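Local atomic coordinates of monoglyceride lipase (Saccharomyces cerevisiae, PDB entry 4ZWN), a protein that hydrolyses monoacylglycerols to free fatty acids and glycerol, preferring monounsaturated substrates, and also takes part in the breakdown of fatty acid ethyl esters. Residues H159-I167 / N257-M267. The protein carries 2 engineered substitutions. Numbering follows the deposited sequence.
Sequences HKNEISGYI and NFAKDKPVIIM
Two neighbouring parallel strands of the central alpha/beta-hydrolase sheet, 165-169 and 264-269, run side by side here, together with the loops that lead into them. Tyr166 pairs with Val264 and Ile167 with Ile265: Tyr166 N gives a nearly straight bond to Pro263 O (3.1 Å, 169° at the hydrogen), and Tyr166 O takes the N-H of Ile265. On one face of the sheet Tyr166 CB meets Val264 CG1; on the other, Ile167 CG1 lies alongside Ile265 CG2 at 4.0 Å, the two side chains pointing the same way.

Ahead of the strands, Lys262 reaches across to the other segment. Its chain turns about CB-CG (chi2 -67°) and then runs straight, which carries NZ to two carbonyls of the opposing loop, Asn161 O at 2.9 Å and Ile163 O at 3.1 Å, meeting both from above their carbonyl planes. Were Lys262 replaced by alanine, the carbonyls of Asn161 and Ile163 would probably lose their shared ammonium donor, leaving the loop before strand 165-169 less firmly tied. The edge of the Tyr166 ring meets the root of this lysine, CE1 lying 4.2 Å from Lys262 CB, while Ile163 CG2 covers one ring face near the rim. Tyr166 OH donates to Lys160 O (2.8 Å) in the carbonyl plane, pinning the ring's far end.

Lys160, extended beyond CG, runs past Ala259, and its NZ bonds Asn257 O (2.8 Å) on a lone pair; Cys155 O is a second acceptor. Asn161 ND2 packs against Ala259 CB and reaches Lys260 O through a water. Strand 138-143, which leads to Ser144, the inferred nucleophile of the GXSXG motif, flanks 165-169 on its other side. The order 138-143, 165-169, 264-269, all parallel, with the probable nucleophile elbow following the first, is that of the alpha/beta-hydrolase fold.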
loop_
_atom_site.group_PDB
_atom_site.type_symbol
_atom_site.label_atom_id
_atom_site.label_comp_id
_atom_site.label_asym_id
_atom_site.label_seq_id
_atom_site.Cartn_x
_atom_site.Cartn_y
_atom_site.Cartn_z
ATOM N N HIS A 159 0.319 -17.700 1.077
ATOM C CA HIS A 159 -0.618 -17.898 -0.019
ATOM C C HIS A 159 -0.211 -17.077 -1.236
ATOM O O HIS A 159 -1.062 -16.584 -1.975
ATOM C CB HIS A 159 -2.032 -17.532 0.428
ATOM C CG HIS A 159 -2.449 -18.205 1.697
ATOM N ND1 HIS A 159 -3.027 -19.457 1.722
ATOM C CD2 HIS A 159 -2.361 -17.806 2.989
ATOM C CE1 HIS A 159 -3.282 -19.796 2.972
ATOM N NE2 HIS A 159 -2.885 -18.814 3.761
ATOM N N LYS A 160 1.097 -16.944 -1.441
ATOM C CA LYS A 160 1.622 -16.156 -2.553
ATOM C C LYS A 160 1.240 -16.733 -3.917
ATOM O O LYS A 160 1.114 -15.992 -4.890
ATOM C CB LYS A 160 3.148 -16.031 -2.451
ATOM C CG LYS A 160 3.910 -17.342 -2.566
ATOM C CD LYS A 160 5.410 -17.103 -2.474
ATOM C CE LYS A 160 6.192 -18.403 -2.551
ATOM N NZ LYS A 160 7.656 -18.170 -2.422
ATOM N N ASN A 161 1.048 -18.047 -3.987
ATOM C CA ASN A 161 0.686 -18.693 -5.247
ATOM C C ASN A 161 -0.823 -18.691 -5.477
ATOM O O ASN A 161 -1.303 -19.133 -6.521
ATOM C CB ASN A 161 1.216 -20.128 -5.287
ATOM C CG ASN A 161 2.732 -20.193 -5.234
ATOM O OD1 ASN A 161 3.308 -20.741 -4.294
ATOM N ND2 ASN A 161 3.386 -19.634 -6.246
ATOM N N GLU A 162 -1.565 -18.188 -4.498
ATOM C CA GLU A 162 -3.017 -18.146 -4.587
ATOM C C GLU A 162 -3.511 -16.744 -4.939
ATOM O O GLU A 162 -4.646 -16.570 -5.381
ATOM C CB GLU A 162 -3.639 -18.620 -3.273
ATOM C CG GLU A 162 -3.171 -20.003 -2.855
ATOM C CD GLU A 162 -3.616 -20.379 -1.459
ATOM O OE1 GLU A 162 -4.809 -20.191 -1.139
ATOM O OE2 GLU A 162 -2.764 -20.858 -0.679
ATOM N N ILE A 163 -2.654 -15.746 -4.736
ATOM C CA ILE A 163 -2.976 -14.378 -5.123
ATOM C C ILE A 163 -2.964 -14.265 -6.642
ATOM O O ILE A 163 -2.035 -14.735 -7.303
ATOM C CB ILE A 163 -1.991 -13.361 -4.513
ATOM C CG1 ILE A 163 -1.951 -13.510 -2.991
ATOM C CG2 ILE A 163 -2.382 -11.940 -4.893
ATOM C CD1 ILE A 163 -3.297 -13.307 -2.329
ATOM N N SER A 164 -4.002 -13.648 -7.192
ATOM C CA SER A 164 -4.187 -13.601 -8.636
ATOM C C SER A 164 -3.303 -12.561 -9.309
ATOM O O SER A 164 -3.050 -12.645 -10.506
ATOM C CB SER A 164 -5.654 -13.330 -8.971
ATOM O OG SER A 164 -6.453 -14.449 -8.639
ATOM N N GLY A 165 -2.837 -11.583 -8.542
ATOM C CA GLY A 165 -1.982 -10.545 -9.087
ATOM C C GLY A 165 -1.493 -9.569 -8.037
ATOM O O GLY A 165 -2.133 -9.383 -7.003
ATOM N N TYR A 166 -0.355 -8.939 -8.308
ATOM C CA TYR A 166 0.236 -7.993 -7.372
ATOM C C TYR A 166 0.371 -6.611 -7.993
ATOM O O TYR A 166 0.836 -6.466 -9.124
ATOM C CB TYR A 166 1.601 -8.491 -6.899
ATOM C CG TYR A 166 1.540 -9.787 -6.126
ATOM C CD1 TYR A 166 1.596 -11.011 -6.781
ATOM C CD2 TYR A 166 1.422 -9.789 -4.742
ATOM C CE1 TYR A 166 1.541 -12.200 -6.079
ATOM C CE2 TYR A 166 1.366 -10.973 -4.030
ATOM C CZ TYR A 166 1.427 -12.176 -4.707
ATOM O OH TYR A 166 1.371 -13.357 -4.009
ATOM N N ILE A 167 -0.043 -5.596 -7.243
ATOM C CA ILE A 167 0.058 -4.215 -7.691
ATOM C C ILE A 167 0.827 -3.379 -6.680
ATOM O O ILE A 167 0.476 -3.337 -5.500
ATOM C CB ILE A 167 -1.326 -3.591 -7.909
ATOM C CG1 ILE A 167 -2.160 -4.471 -8.845
ATOM C CG2 ILE A 167 -1.185 -2.177 -8.449
ATOM C CD1 ILE A 167 -3.613 -4.081 -8.921
ATOM N N ASN A 257 12.434 -16.834 -5.171
ATOM C CA ASN A 257 11.284 -16.931 -4.276
ATOM C C ASN A 257 9.995 -16.295 -4.795
ATOM O O ASN A 257 8.915 -16.561 -4.265
ATOM C CB ASN A 257 11.640 -16.317 -2.922
ATOM C CG ASN A 257 12.780 -17.041 -2.241
ATOM O OD1 ASN A 257 12.571 -18.036 -1.547
ATOM N ND2 ASN A 257 13.998 -16.551 -2.441
ATOM N N PHE A 258 10.102 -15.456 -5.820
ATOM C CA PHE A 258 8.918 -14.816 -6.382
ATOM C C PHE A 258 7.954 -15.867 -6.922
ATOM O O PHE A 258 8.362 -16.763 -7.660
ATOM C CB PHE A 258 9.301 -13.833 -7.489
ATOM C CG PHE A 258 8.172 -12.946 -7.922
ATOM C CD1 PHE A 258 7.944 -11.734 -7.290
ATOM C CD2 PHE A 258 7.334 -13.327 -8.957
ATOM C CE1 PHE A 258 6.901 -10.917 -7.683
ATOM C CE2 PHE A 258 6.288 -12.517 -9.353
ATOM C CZ PHE A 258 6.071 -11.311 -8.716
ATOM N N ALA A 259 6.685 -15.753 -6.538
ATOM C CA ALA A 259 5.652 -16.696 -6.963
ATOM C C ALA A 259 5.649 -16.843 -8.478
ATOM O O ALA A 259 5.443 -15.869 -9.204
ATOM C CB ALA A 259 4.288 -16.249 -6.468
ATOM N N LYS A 260 5.882 -18.071 -8.938
ATOM C CA LYS A 260 6.140 -18.357 -10.348
ATOM C C LYS A 260 5.071 -17.808 -11.287
ATOM O O LYS A 260 3.895 -18.160 -11.185
ATOM C CB LYS A 260 6.285 -19.868 -10.561
ATOM C CG LYS A 260 6.730 -20.262 -11.967
ATOM C CD LYS A 260 7.195 -21.709 -12.008
ATOM C CE LYS A 260 7.619 -22.123 -13.408
ATOM N NZ LYS A 260 6.470 -22.162 -14.353
ATOM N N ASP A 261 5.504 -16.923 -12.181
ATOM C CA ASP A 261 4.672 -16.406 -13.266
ATOM C C ASP A 261 3.393 -15.707 -12.796
ATOM O O ASP A 261 2.381 -15.715 -13.497
ATOM C CB ASP A 261 4.311 -17.539 -14.234
ATOM C CG ASP A 261 5.531 -18.134 -14.922
ATOM O OD1 ASP A 261 6.437 -17.361 -15.302
ATOM O OD2 ASP A 261 5.582 -19.375 -15.080
ATOM N N LYS A 262 3.434 -15.104 -11.613
ATOM C CA LYS A 262 2.311 -14.292 -11.159
ATOM C C LYS A 262 2.427 -12.892 -11.745
ATOM O O LYS A 262 3.506 -12.296 -11.727
ATOM C CB LYS A 262 2.256 -14.229 -9.633
ATOM C CG LYS A 262 1.802 -15.519 -8.976
ATOM C CD LYS A 262 0.348 -15.820 -9.293
ATOM C CE LYS A 262 -0.110 -17.074 -8.574
ATOM N NZ LYS A 262 -1.546 -17.355 -8.825
ATOM N N PRO A 263 1.317 -12.365 -12.283
ATOM C CA PRO A 263 1.324 -11.030 -12.891
ATOM C C PRO A 263 1.703 -9.925 -11.904
ATOM O O PRO A 263 1.154 -9.852 -10.804
ATOM C CB PRO A 263 -0.118 -10.855 -13.391
ATOM C CG PRO A 263 -0.915 -11.884 -12.680
ATOM C CD PRO A 263 0.007 -13.025 -12.404
ATOM N N VAL A 264 2.657 -9.090 -12.304
ATOM C CA VAL A 264 3.095 -7.955 -11.498
ATOM C C VAL A 264 2.966 -6.667 -12.278
ATOM O O VAL A 264 3.244 -6.631 -13.479
ATOM C CB VAL A 264 4.570 -8.077 -11.055
ATOM C CG1 VAL A 264 4.699 -7.788 -9.564
ATOM C CG2 VAL A 264 5.144 -9.429 -11.426
ATOM N N ILE A 265 2.555 -5.603 -11.606
ATOM C CA ILE A 265 2.641 -4.292 -12.213
ATOM C C ILE A 265 2.953 -3.263 -11.130
ATOM O O ILE A 265 2.358 -3.261 -10.051
ATOM C CB ILE A 265 1.352 -3.913 -12.979
ATOM C CG1 ILE A 265 1.533 -2.608 -13.769
ATOM C CG2 ILE A 265 0.131 -3.849 -12.064
ATOM C CD1 ILE A 265 0.514 -2.405 -14.879
ATOM N N ILE A 266 3.940 -2.421 -11.405
ATOM C CA ILE A 266 4.285 -1.348 -10.486
ATOM C C ILE A 266 3.941 -0.005 -11.108
ATOM O O ILE A 266 4.287 0.253 -12.283
ATOM C CB ILE A 266 5.775 -1.380 -10.087
ATOM C CG1 ILE A 266 6.074 -2.616 -9.211
ATOM C CG2 ILE A 266 6.146 -0.112 -9.332
ATOM C CD1 ILE A 266 7.541 -2.793 -8.824
ATOM N N MET A 267 3.238 0.838 -10.344
ATOM C CA MET A 267 2.931 2.183 -10.837
ATOM C C MET A 267 3.596 3.194 -9.909
ATOM O O MET A 267 3.449 3.124 -8.673
ATOM C CB MET A 267 1.449 2.404 -10.922
ATOM C CG MET A 267 0.798 1.258 -11.616
ATOM S SD MET A 267 -0.931 0.982 -11.346
ATOM C CE MET A 267 -1.143 -0.326 -12.547
HETATM O O HOH W 1 2.609 -18.912 -8.863
#